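Local coordinates for histidine triad (HIT) protein (Marinobacter aquaeolei, PDB 3OHE), which probably acts as a hydrolase of the histidine triad family, in which nucleotide derivatives are the usual substrates, and binds calcium, at residues Q55-L58 against L59-S62; Y48-P51 against N52-Q56; M27-N30 against T31-W34. All coordinates share one frame; numbering follows the deposited sequence.

Contact 1. Residues Q55-L58 against L59-S62; sequences QQRL and LFES. With CA (calcium ion), chain D.
R57 and E61 face each other one turn apart on helix 52-72, a textbook i to i+4 salt bridge on the long helix of the HIT fold. From CB the arginine starts with CG anti to the backbone N (chi1 -180°) and then bends at chi2 (69°), which carries the chain along the helix instead of straight out. R57 CG and R57 CD each pass 3.8 Å from E61 OE2. R57 NE then gives E61 OE2 a hydrogen bond of 2.8 Å, and R57 NH2 adds a longer, more bent one of 3.2 Å. The grip is side-on, both nitrogens on the anti side of OE2 but from opposite faces of the carboxylate plane. The oxygen lies in the guanidinium plane, while the carboxylate stands almost perpendicular to that plane (87°). Backbone N of L21 also donates to OE2, and S19 holds OE1, so the carboxylate ties the helix to the loop at S19 and L21. Along the backbone, L59, F60, E61 and S62 each donate to the residue four earlier. Q55 and L59 pack against L59 and Q55 of the second subunit. Q56 OE1 binds calcium at 2.4 Å. The phenyl group of F60 runs beside the arginine, turned obliquely to the guanidinium, and F60 CD2 sits over the centre of one guanidinium face, 3.7 Å from R57 CZ.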
ATOM      1  N   GLN A  55      11.463  -3.612   8.843  1.00  7.70           N
ATOM      2  CA  GLN A  55      10.062  -3.681   8.433  1.00  7.57           C
ATOM      3  C   GLN A  55       9.107  -3.270   9.563  1.00  7.51           C
ATOM      4  O   GLN A  55       8.137  -2.536   9.349  1.00  8.02           O
ATOM      5  CB  GLN A  55       9.664  -5.080   7.948  1.00  8.09           C
ATOM      6  CG  GLN A  55      10.372  -5.556   6.697  1.00  7.46           C
ATOM      7  CD  GLN A  55       9.884  -6.917   6.241  1.00  8.32           C
ATOM      8  OE1 GLN A  55       8.674  -7.211   6.336  1.00  8.94           O
ATOM      9  NE2 GLN A  55      10.794  -7.767   5.774  1.00  9.15           N
ATOM     10  N   GLN A  56       9.374  -3.789  10.754  0.50  7.34           N
ATOM     11  CA  GLN A  56       8.516  -3.475  11.892  0.50  7.80           C
ATOM     12  C   GLN A  56       8.614  -1.998  12.305  0.50  6.94           C
ATOM     13  O   GLN A  56       7.622  -1.420  12.707  0.50  7.30           O
ATOM     14  CB  GLN A  56       8.807  -4.400  13.068  0.50  8.92           C
ATOM     15  CG  GLN A  56       8.371  -5.852  12.824  0.50  8.66           C
ATOM     16  CD  GLN A  56       8.534  -6.711  14.047  0.50 11.25           C
ATOM     17  OE1 GLN A  56       9.239  -6.325  15.003  0.50 13.47           O
ATOM     18  NE2 GLN A  56       7.862  -7.865  14.063  0.50 15.62           N
ATOM     19  N   ARG A  57       9.778  -1.383  12.174  1.00  6.92           N
ATOM     20  CA  ARG A  57       9.889   0.041  12.425  1.00  7.12           C
ATOM     21  C   ARG A  57       9.131   0.854  11.385  1.00  6.76           C
ATOM     22  O   ARG A  57       8.442   1.821  11.732  1.00  6.90           O
ATOM     23  CB  ARG A  57      11.353   0.472  12.515  1.00  7.50           C
ATOM     24  CG  ARG A  57      11.553   1.965  12.789  1.00  7.49           C
ATOM     25  CD  ARG A  57      11.125   2.352  14.183  1.00  8.51           C
ATOM     26  NE  ARG A  57      10.957   3.796  14.282  1.00  8.53           N
ATOM     27  CZ  ARG A  57      10.578   4.401  15.394  1.00  8.30           C
ATOM     28  NH1 ARG A  57      10.497   3.739  16.546  1.00 10.94           N
ATOM     29  NH2 ARG A  57      10.321   5.691  15.349  1.00  9.51           N
ATOM     30  N   LEU A  58       9.246   0.469  10.126  1.00  5.86           N
ATOM     31  CA  LEU A  58       8.498   1.146   9.083  1.00  7.14           C
ATOM     32  C   LEU A  58       6.991   1.053   9.337  1.00  6.63           C
ATOM     33  O   LEU A  58       6.267   2.023   9.163  1.00  6.90           O
ATOM     34  CB  LEU A  58       8.828   0.560   7.698  1.00  7.33           C
ATOM     35  CG  LEU A  58       8.134   1.207   6.494  1.00  7.64           C
ATOM     36  CD1 LEU A  58       8.405   2.726   6.434  1.00 10.04           C
ATOM     37  CD2 LEU A  58       8.591   0.475   5.232  1.00  9.84           C
ATOM     38  N   LEU A  59       6.518  -0.131   9.728  1.00  7.12           N
ATOM     39  CA  LEU A  59       5.116  -0.302  10.070  1.00  8.04           C
ATOM     40  C   LEU A  59       4.700   0.613  11.209  1.00  7.06           C
ATOM     41  O   LEU A  59       3.655   1.269  11.166  1.00  7.37           O
ATOM     42  CB  LEU A  59       4.847  -1.772  10.435  1.00  8.58           C
ATOM     43  CG  LEU A  59       3.498  -2.088  11.070  1.00  9.50           C
ATOM     44  CD1 LEU A  59       2.340  -1.843  10.100  1.00 11.93           C
ATOM     45  CD2 LEU A  59       3.508  -3.571  11.607  1.00 10.77           C
ATOM     46  N   PHE A  60       5.500   0.648  12.275  1.00  6.77           N
ATOM     47  CA  PHE A  60       5.200   1.534  13.421  1.00  6.98           C
ATOM     48  C   PHE A  60       5.050   2.980  12.927  1.00  6.70           C
ATOM     49  O   PHE A  60       4.076   3.672  13.265  1.00  7.32           O
ATOM     50  CB  PHE A  60       6.298   1.447  14.501  1.00  9.19           C
ATOM     51  CG  PHE A  60       6.185   2.511  15.518  1.00  9.69           C
ATOM     52  CD1 PHE A  60       5.237   2.449  16.507  1.00 13.56           C
ATOM     53  CD2 PHE A  60       6.950   3.674  15.411  1.00 11.40           C
ATOM     54  CE1 PHE A  60       5.130   3.499  17.444  1.00 15.74           C
ATOM     55  CE2 PHE A  60       6.831   4.719  16.321  1.00 13.90           C
ATOM     56  CZ  PHE A  60       5.899   4.618  17.321  1.00 18.03           C
ATOM     57  N   GLU A  61       6.016   3.435  12.146  1.00  7.06           N
ATOM     58  CA  GLU A  61       6.016   4.825  11.673  1.00  5.87           C
ATOM     59  C   GLU A  61       4.838   5.087  10.745  1.00  5.86           C
ATOM     60  O   GLU A  61       4.180   6.136  10.840  1.00  7.41           O
ATOM     61  CB  GLU A  61       7.346   5.176  10.982  1.00  6.50           C
ATOM     62  CG  GLU A  61       8.512   5.139  11.982  1.00  7.29           C
ATOM     63  CD  GLU A  61       9.853   5.589  11.406  1.00  6.41           C
ATOM     64  OE1 GLU A  61       9.866   5.922  10.217  1.00  7.91           O
ATOM     65  OE2 GLU A  61      10.871   5.612  12.151  1.00  7.11           O
ATOM     66  N   SER A  62       4.573   4.177   9.826  1.00  6.23           N
ATOM     67  CA  SER A  62       3.491   4.325   8.856  1.00  6.67           C
ATOM     68  C   SER A  62       2.136   4.366   9.542  1.00  7.08           C
ATOM     69  O   SER A  62       1.288   5.210   9.224  1.00  6.97           O
ATOM     70  CB  SER A  62       3.522   3.178   7.866  1.00  7.65           C
ATOM     71  OG  SER A  62       2.445   3.255   6.948  1.00  8.94           O
TER
HETATM   72 CA    CA D 138      10.278  -6.179  17.147  0.50 23.67          CA
HETATM   73  O   HOH W   1       8.501  -8.056  17.134  1.00 39.27           O
HETATM   74  O   HOH W   2      11.269  -8.517  16.755  1.00 35.34           O

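Contact 2. Residues Y48-P51 against N52-Q56; sequences YELP and NEQQQ. With CA (calcium ion), chain D.
The N-terminus of helix 52-72 is the element at work here, with P51 at the N-cap and L50 leading into it. P51 O accepts the first helical bond from Q55 N at 2.9 Å, and Q54 N adds a weak, strongly bent one. With Q55 CG anti to the carbonyl carbon (chi1 -64°) and the chain extended beyond it, the side chain reaches back over the cap: Q55 NE2 donates to L50 O over 2.9 Å in a nearly straight bond (175°), with the acceptor lying in the plane of the amide. A water accepts from the same nitrogen and donates to Y48 O, while Q55 OE1 takes the hydroxyl of S63 of the second subunit. Q55 CG rests 3.7 Å from L50 CB, and Q54 OE1 comes to 3.2 Å from P51 CD. With a leucine in place of Q55, L50 O would probably lose its side-chain donor and S63 of the second subunit its amide partner. In the same first turn, E53 OE1, at a long 2.9 Å, joins Q56 OE1 and two waters around calcium, and E53 OE2 accepts from one of them. Anionic E53 would probably offset part of the ion's charge, whereas the neutral amide of Q55 donates and accepts at once.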
ATOM      1  N   TYR A  48       9.589  -6.124   1.706  1.00  7.26           N
ATOM      2  CA  TYR A  48      10.066  -7.401   2.175  1.00  8.38           C
ATOM      3  C   TYR A  48      11.599  -7.537   2.153  1.00  7.99           C
ATOM      4  O   TYR A  48      12.140  -8.494   2.739  1.00 10.16           O
ATOM      5  CB  TYR A  48       9.378  -8.561   1.411  1.00  8.93           C
ATOM      6  CG  TYR A  48       9.711  -8.655  -0.056  1.00  8.53           C
ATOM      7  CD1 TYR A  48      10.922  -9.182  -0.507  1.00  7.96           C
ATOM      8  CD2 TYR A  48       8.789  -8.312  -1.008  1.00  8.46           C
ATOM      9  CE1 TYR A  48      11.187  -9.275  -1.847  1.00  8.98           C
ATOM     10  CE2 TYR A  48       9.039  -8.435  -2.347  1.00  8.32           C
ATOM     11  CZ  TYR A  48      10.225  -8.913  -2.759  1.00  9.69           C
ATOM     12  OH  TYR A  48      10.470  -9.033  -4.094  1.00 11.03           O
ATOM     13  N   GLU A  49      12.293  -6.637   1.450  0.70  7.39           N
ATOM     14  CA  GLU A  49      13.757  -6.698   1.366  0.70  7.23           C
ATOM     15  C   GLU A  49      14.408  -6.020   2.554  0.70  7.76           C
ATOM     16  O   GLU A  49      15.620  -6.126   2.731  0.70  9.66           O
ATOM     17  CB  GLU A  49      14.251  -6.067   0.064  0.70  8.05           C
ATOM     18  CG  GLU A  49      13.869  -6.890  -1.147  0.70  8.29           C
ATOM     19  CD  GLU A  49      14.191  -6.207  -2.454  0.70 11.35           C
ATOM     20  OE1 GLU A  49      14.171  -4.966  -2.527  0.70 12.58           O
ATOM     21  OE2 GLU A  49      14.439  -6.911  -3.436  0.70 15.34           O
ATOM     22  N   LEU A  50      13.646  -5.293   3.373  1.00  8.71           N
ATOM     23  CA  LEU A  50      14.186  -4.727   4.601  1.00  9.25           C
ATOM     24  C   LEU A  50      14.363  -5.875   5.612  1.00 10.33           C
ATOM     25  O   LEU A  50      13.560  -6.795   5.676  1.00 10.10           O
ATOM     26  CB  LEU A  50      13.231  -3.715   5.200  1.00  8.71           C
ATOM     27  CG  LEU A  50      13.116  -2.362   4.521  1.00  9.16           C
ATOM     28  CD1 LEU A  50      11.920  -1.622   5.121  1.00 10.30           C
ATOM     29  CD2 LEU A  50      14.398  -1.516   4.689  1.00 10.10           C
ATOM     30  N   PRO A  51      15.422  -5.805   6.434  1.00  9.98           N
ATOM     31  CA  PRO A  51      15.494  -6.670   7.591  1.00 11.66           C
ATOM     32  C   PRO A  51      14.205  -6.621   8.428  1.00 10.08           C
ATOM     33  O   PRO A  51      13.559  -5.580   8.515  1.00 10.07           O
ATOM     34  CB  PRO A  51      16.671  -6.079   8.397  1.00 13.25           C
ATOM     35  CG  PRO A  51      17.505  -5.348   7.404  1.00 17.25           C
ATOM     36  CD  PRO A  51      16.527  -4.835   6.378  1.00 12.19           C
ATOM     37  N   ASN A  52      13.848  -7.718   9.080  1.00 11.89           N
ATOM     38  CA  ASN A  52      12.573  -7.816   9.768  1.00 12.31           C
ATOM     39  C   ASN A  52      12.367  -6.666  10.744  1.00 10.79           C
ATOM     40  O   ASN A  52      11.291  -6.100  10.782  1.00 11.50           O
ATOM     41  CB  ASN A  52      12.388  -9.150  10.530  1.00 17.08           C
ATOM     42  CG  ASN A  52      10.922  -9.351  10.967  1.00 26.53           C
ATOM     43  OD1 ASN A  52      10.638  -9.428  12.148  1.00 39.16           O
ATOM     44  ND2 ASN A  52       9.993  -9.378  10.001  1.00 33.40           N
ATOM     45  N   GLU A  53      13.388  -6.310  11.528  1.00 11.52           N
ATOM     46  CA  GLU A  53      13.200  -5.231  12.509  1.00 11.93           C
ATOM     47  C   GLU A  53      12.935  -3.888  11.843  1.00  9.99           C
ATOM     48  O   GLU A  53      12.209  -3.051  12.397  1.00 11.58           O
ATOM     49  CB  GLU A  53      14.398  -5.118  13.454  1.00 14.58           C
ATOM     50  CG  GLU A  53      14.562  -6.320  14.362  1.00 17.55           C
ATOM     51  CD  GLU A  53      13.475  -6.449  15.434  1.00 23.57           C
ATOM     52  OE1 GLU A  53      12.677  -5.498  15.722  1.00 23.49           O
ATOM     53  OE2 GLU A  53      13.411  -7.546  16.014  1.00 28.12           O
ATOM     54  N   GLN A  54      13.530  -3.679  10.670  1.00  9.00           N
ATOM     55  CA  GLN A  54      13.287  -2.448   9.938  1.00  7.99           C
ATOM     56  C   GLN A  54      11.941  -2.440   9.268  1.00  7.62           C
ATOM     57  O   GLN A  54      11.277  -1.389   9.227  1.00  7.67           O
ATOM     58  CB  GLN A  54      14.423  -2.148   8.947  1.00  9.98           C
ATOM     59  CG  GLN A  54      15.729  -1.844   9.675  1.00 11.52           C
ATOM     60  CD  GLN A  54      16.922  -1.701   8.771  1.00 12.25           C
ATOM     61  OE1 GLN A  54      16.828  -1.850   7.580  1.00 13.79           O
ATOM     62  NE2 GLN A  54      18.071  -1.512   9.366  1.00 19.80           N
ATOM     63  N   GLN A  55      11.463  -3.612   8.843  1.00  7.70           N
ATOM     64  CA  GLN A  55      10.062  -3.681   8.433  1.00  7.57           C
ATOM     65  C   GLN A  55       9.107  -3.270   9.563  1.00  7.51           C
ATOM     66  O   GLN A  55       8.137  -2.536   9.349  1.00  8.02           O
ATOM     67  CB  GLN A  55       9.664  -5.080   7.948  1.00  8.09           C
ATOM     68  CG  GLN A  55      10.372  -5.556   6.697  1.00  7.46           C
ATOM     69  CD  GLN A  55       9.884  -6.917   6.241  1.00  8.32           C
ATOM     70  OE1 GLN A  55       8.674  -7.211   6.336  1.00  8.94           O
ATOM     71  NE2 GLN A  55      10.794  -7.767   5.774  1.00  9.15           N
ATOM     72  N   GLN A  56       9.374  -3.789  10.754  0.50  7.34           N
ATOM     73  CA  GLN A  56       8.516  -3.475  11.892  0.50  7.80           C
ATOM     74  C   GLN A  56       8.614  -1.998  12.305  0.50  6.94           C
ATOM     75  O   GLN A  56       7.622  -1.420  12.707  0.50  7.30           O
ATOM     76  CB  GLN A  56       8.807  -4.400  13.068  0.50  8.92           C
ATOM     77  CG  GLN A  56       8.371  -5.852  12.824  0.50  8.66           C
ATOM     78  CD  GLN A  56       8.534  -6.711  14.047  0.50 11.25           C
ATOM     79  OE1 GLN A  56       9.239  -6.325  15.003  0.50 13.47           O
ATOM     80  NE2 GLN A  56       7.862  -7.865  14.063  0.50 15.62           N
TER
HETATM   81 CA    CA D 138      10.278  -6.179  17.147  0.50 23.67          CA
HETATM   82  O   HOH W   3      10.593 -10.445   4.587  1.00 16.78           O
HETATM   83  O   HOH W   2      11.269  -8.517  16.755  1.00 35.34           O
HETATM   84  O   HOH W   1       8.501  -8.056  17.134  1.00 39.27           O

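Contact 3. Residues M27-N30 against T31-W34; sequences MNDN and TWPW
M27, a selenomethionine, lies flat against W34 across the mouth of the beta-hairpin connection between antiparallel strands 22-27 and 34-39, where M27 N donates to W34 O at 2.9 Å. This is the dense end of the contact. M27 CB stands 3.5 Å above the centroid of the W34 five-membered ring in a CH-pi contact, and CG follows over the middle of the indole. Bends at chi2 (67°) and chi3 (96°) then fold the end of the chain back, bringing M27 CE down to 3.3 Å from W34 CZ2 while M27 SE stays higher, 4.8 Å from the centroid of the W34 six-membered ring, a Met-aromatic arrangement. Beyond the ring, W34 NE1 hydrogen-bonds to H93 ND1 on the neighbouring strand. The far end is polar and more open at N30 and T31, both partly exposed, although D29 is buried. D29 OD1 receives T31 OG1 at 2.7 Å on its syn side and T31 N at 3.1 Å from above the carboxylate plane; the backbone of V115 donates to it as well. D29 OD2 lies at the rim of W32, 3.5 Å from W32 CZ3, and is hydrogen-bonded to a glycerol, probably from the crystallisation liquor. Between the ends a water lies within hydrogen-bonding distance of M27 O and W32 O, and W34 N gives it a weak bond. One end thus rests on a backbone bond and contacts over an indole face; at the other, three donors to one oxygen would probably favour the charged form of D29.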
HETATM    1  N   MSE A  27       4.634  15.165  -0.938  1.00  6.71           N
HETATM    2  CA  MSE A  27       4.440  15.121  -2.403  1.00  7.46           C
HETATM    3  C   MSE A  27       3.982  16.499  -2.836  1.00  7.56           C
HETATM    4  O   MSE A  27       3.032  17.022  -2.266  1.00  7.85           O
HETATM    5  CB  MSE A  27       3.433  14.034  -2.803  1.00  8.10           C
HETATM    6  CG  MSE A  27       3.289  13.896  -4.300  1.00 10.43           C
HETATM    7 SE   MSE A  27       4.894  13.224  -5.180  0.75 11.64          SE
HETATM    8  CE  MSE A  27       4.352  11.379  -5.245  1.00 23.05           C
ATOM      9  N   ASN A  28       4.668  17.077  -3.833  1.00  7.78           N
ATOM     10  CA  ASN A  28       4.411  18.459  -4.224  1.00  8.96           C
ATOM     11  C   ASN A  28       3.205  18.627  -5.158  1.00 10.11           C
ATOM     12  O   ASN A  28       3.327  19.146  -6.270  1.00 10.30           O
ATOM     13  CB  ASN A  28       5.674  19.085  -4.847  1.00  8.79           C
ATOM     14  CG  ASN A  28       5.576  20.584  -4.928  1.00 10.85           C
ATOM     15  OD1 ASN A  28       4.813  21.219  -4.185  1.00 10.38           O
ATOM     16  ND2 ASN A  28       6.325  21.163  -5.847  1.00 11.73           N
ATOM     17  N   ASP A  29       2.078  18.122  -4.680  1.00  9.18           N
ATOM     18  CA  ASP A  29       0.772  18.218  -5.314  1.00  9.55           C
ATOM     19  C   ASP A  29      -0.198  18.530  -4.201  1.00  8.62           C
ATOM     20  O   ASP A  29      -0.488  17.667  -3.370  1.00  9.48           O
ATOM     21  CB  ASP A  29       0.406  16.918  -6.053  1.00 10.39           C
ATOM     22  CG  ASP A  29      -0.915  17.034  -6.811  1.00 10.51           C
ATOM     23  OD1 ASP A  29      -1.548  18.131  -6.751  1.00 10.83           O
ATOM     24  OD2 ASP A  29      -1.329  16.014  -7.407  1.00 13.64           O
ATOM     25  N   ASN A  30      -0.703  19.769  -4.173  1.00  9.36           N
ATOM     26  CA  ASN A  30      -1.545  20.217  -3.085  1.00  9.76           C
ATOM     27  C   ASN A  30      -2.998  19.772  -3.248  1.00  9.86           C
ATOM     28  O   ASN A  30      -3.853  20.113  -2.429  1.00 11.04           O
ATOM     29  CB  ASN A  30      -1.428  21.718  -2.835  1.00 10.20           C
ATOM     30  CG  ASN A  30      -2.091  22.549  -3.903  1.00 11.35           C
ATOM     31  OD1 ASN A  30      -2.853  22.040  -4.707  1.00 13.59           O
ATOM     32  ND2 ASN A  30      -1.824  23.861  -3.892  1.00 14.09           N
ATOM     33  N   THR A  31      -3.272  18.973  -4.278  1.00  9.66           N
ATOM     34  CA  THR A  31      -4.619  18.454  -4.542  1.00  9.89           C
ATOM     35  C   THR A  31      -5.096  17.515  -3.413  1.00 10.02           C
ATOM     36  O   THR A  31      -6.288  17.469  -3.119  1.00 11.61           O
ATOM     37  CB  THR A  31      -4.669  17.759  -5.921  1.00 11.09           C
ATOM     38  OG1 THR A  31      -4.192  18.684  -6.903  1.00 12.61           O
ATOM     39  CG2 THR A  31      -6.111  17.306  -6.311  1.00 13.21           C
ATOM     40  N   TRP A  32      -4.174  16.769  -2.801  1.00 10.17           N
ATOM     41  CA  TRP A  32      -4.455  15.872  -1.670  1.00  9.40           C
ATOM     42  C   TRP A  32      -3.327  16.001  -0.662  1.00  7.70           C
ATOM     43  O   TRP A  32      -2.198  16.187  -1.084  1.00  9.75           O
ATOM     44  CB  TRP A  32      -4.530  14.366  -2.068  1.00 12.65           C
ATOM     45  CG  TRP A  32      -5.481  14.033  -3.127  1.00 15.37           C
ATOM     46  CD1 TRP A  32      -6.805  13.683  -2.983  1.00 18.17           C
ATOM     47  CD2 TRP A  32      -5.233  14.066  -4.517  1.00 13.70           C
ATOM     48  NE1 TRP A  32      -7.361  13.472  -4.196  1.00 19.05           N
ATOM     49  CE2 TRP A  32      -6.445  13.694  -5.163  1.00 16.98           C
ATOM     50  CE3 TRP A  32      -4.084  14.287  -5.294  1.00 19.08           C
ATOM     51  CZ2 TRP A  32      -6.554  13.612  -6.528  1.00 19.04           C
ATOM     52  CZ3 TRP A  32      -4.192  14.213  -6.621  1.00 20.56           C
ATOM     53  CH2 TRP A  32      -5.437  13.860  -7.246  1.00 19.24           C
ATOM     54  N   PRO A  33      -3.600  15.820   0.654  1.00  8.55           N
ATOM     55  CA  PRO A  33      -2.523  15.701   1.647  1.00  7.53           C
ATOM     56  C   PRO A  33      -1.800  14.384   1.431  1.00  7.62           C
ATOM     57  O   PRO A  33      -2.414  13.309   1.580  1.00  8.20           O
ATOM     58  CB  PRO A  33      -3.271  15.761   2.992  1.00  9.37           C
ATOM     59  CG  PRO A  33      -4.654  16.333   2.665  1.00  9.58           C
ATOM     60  CD  PRO A  33      -4.938  15.800   1.305  1.00  9.35           C
ATOM     61  N   TRP A  34      -0.535  14.445   1.061  1.00  6.52           N
ATOM     62  CA  TRP A  34       0.178  13.268   0.527  1.00  6.52           C
ATOM     63  C   TRP A  34       1.613  13.319   1.028  1.00  6.49           C
ATOM     64  O   TRP A  34       2.382  14.208   0.663  1.00  8.00           O
ATOM     65  CB  TRP A  34       0.060  13.305  -0.993  1.00  7.64           C
ATOM     66  CG  TRP A  34       0.674  12.198  -1.782  1.00  6.99           C
ATOM     67  CD1 TRP A  34       1.517  11.225  -1.389  1.00  7.62           C
ATOM     68  CD2 TRP A  34       0.460  12.016  -3.175  1.00  8.28           C
ATOM     69  NE1 TRP A  34       1.842  10.424  -2.471  1.00  8.22           N
ATOM     70  CE2 TRP A  34       1.215  10.912  -3.590  1.00  7.84           C
ATOM     71  CE3 TRP A  34      -0.264  12.730  -4.135  1.00 11.30           C
ATOM     72  CZ2 TRP A  34       1.222  10.495  -4.928  1.00 11.23           C
ATOM     73  CZ3 TRP A  34      -0.257  12.305  -5.437  1.00 13.21           C
ATOM     74  CH2 TRP A  34       0.471  11.204  -5.821  1.00 11.81           C
TER
HETATM   75  O   HOH W   4       0.520  16.805  -0.677  1.00  8.41           O

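Contacts 1 and 2 are successive pieces of one element: 48-51 leads into helix 52-72, Q55 and Q56 belong to both, and their centres are 9 Å apart. L58 CD2 meets L50 CD1 at 3.9 Å, joining them through packing, and both touch the same calcium ion and the second subunit. Contact 3 comes earlier in the chain, in the connection between adjacent antiparallel strands 22-27 and 34-39, on the opposite side of the chain's centre. Its centre is 22 Å from that of contact 1 and 28 Å from that of contact 2. The helix start therefore serves the dimer interface, while the strand connection packs within its own subunit.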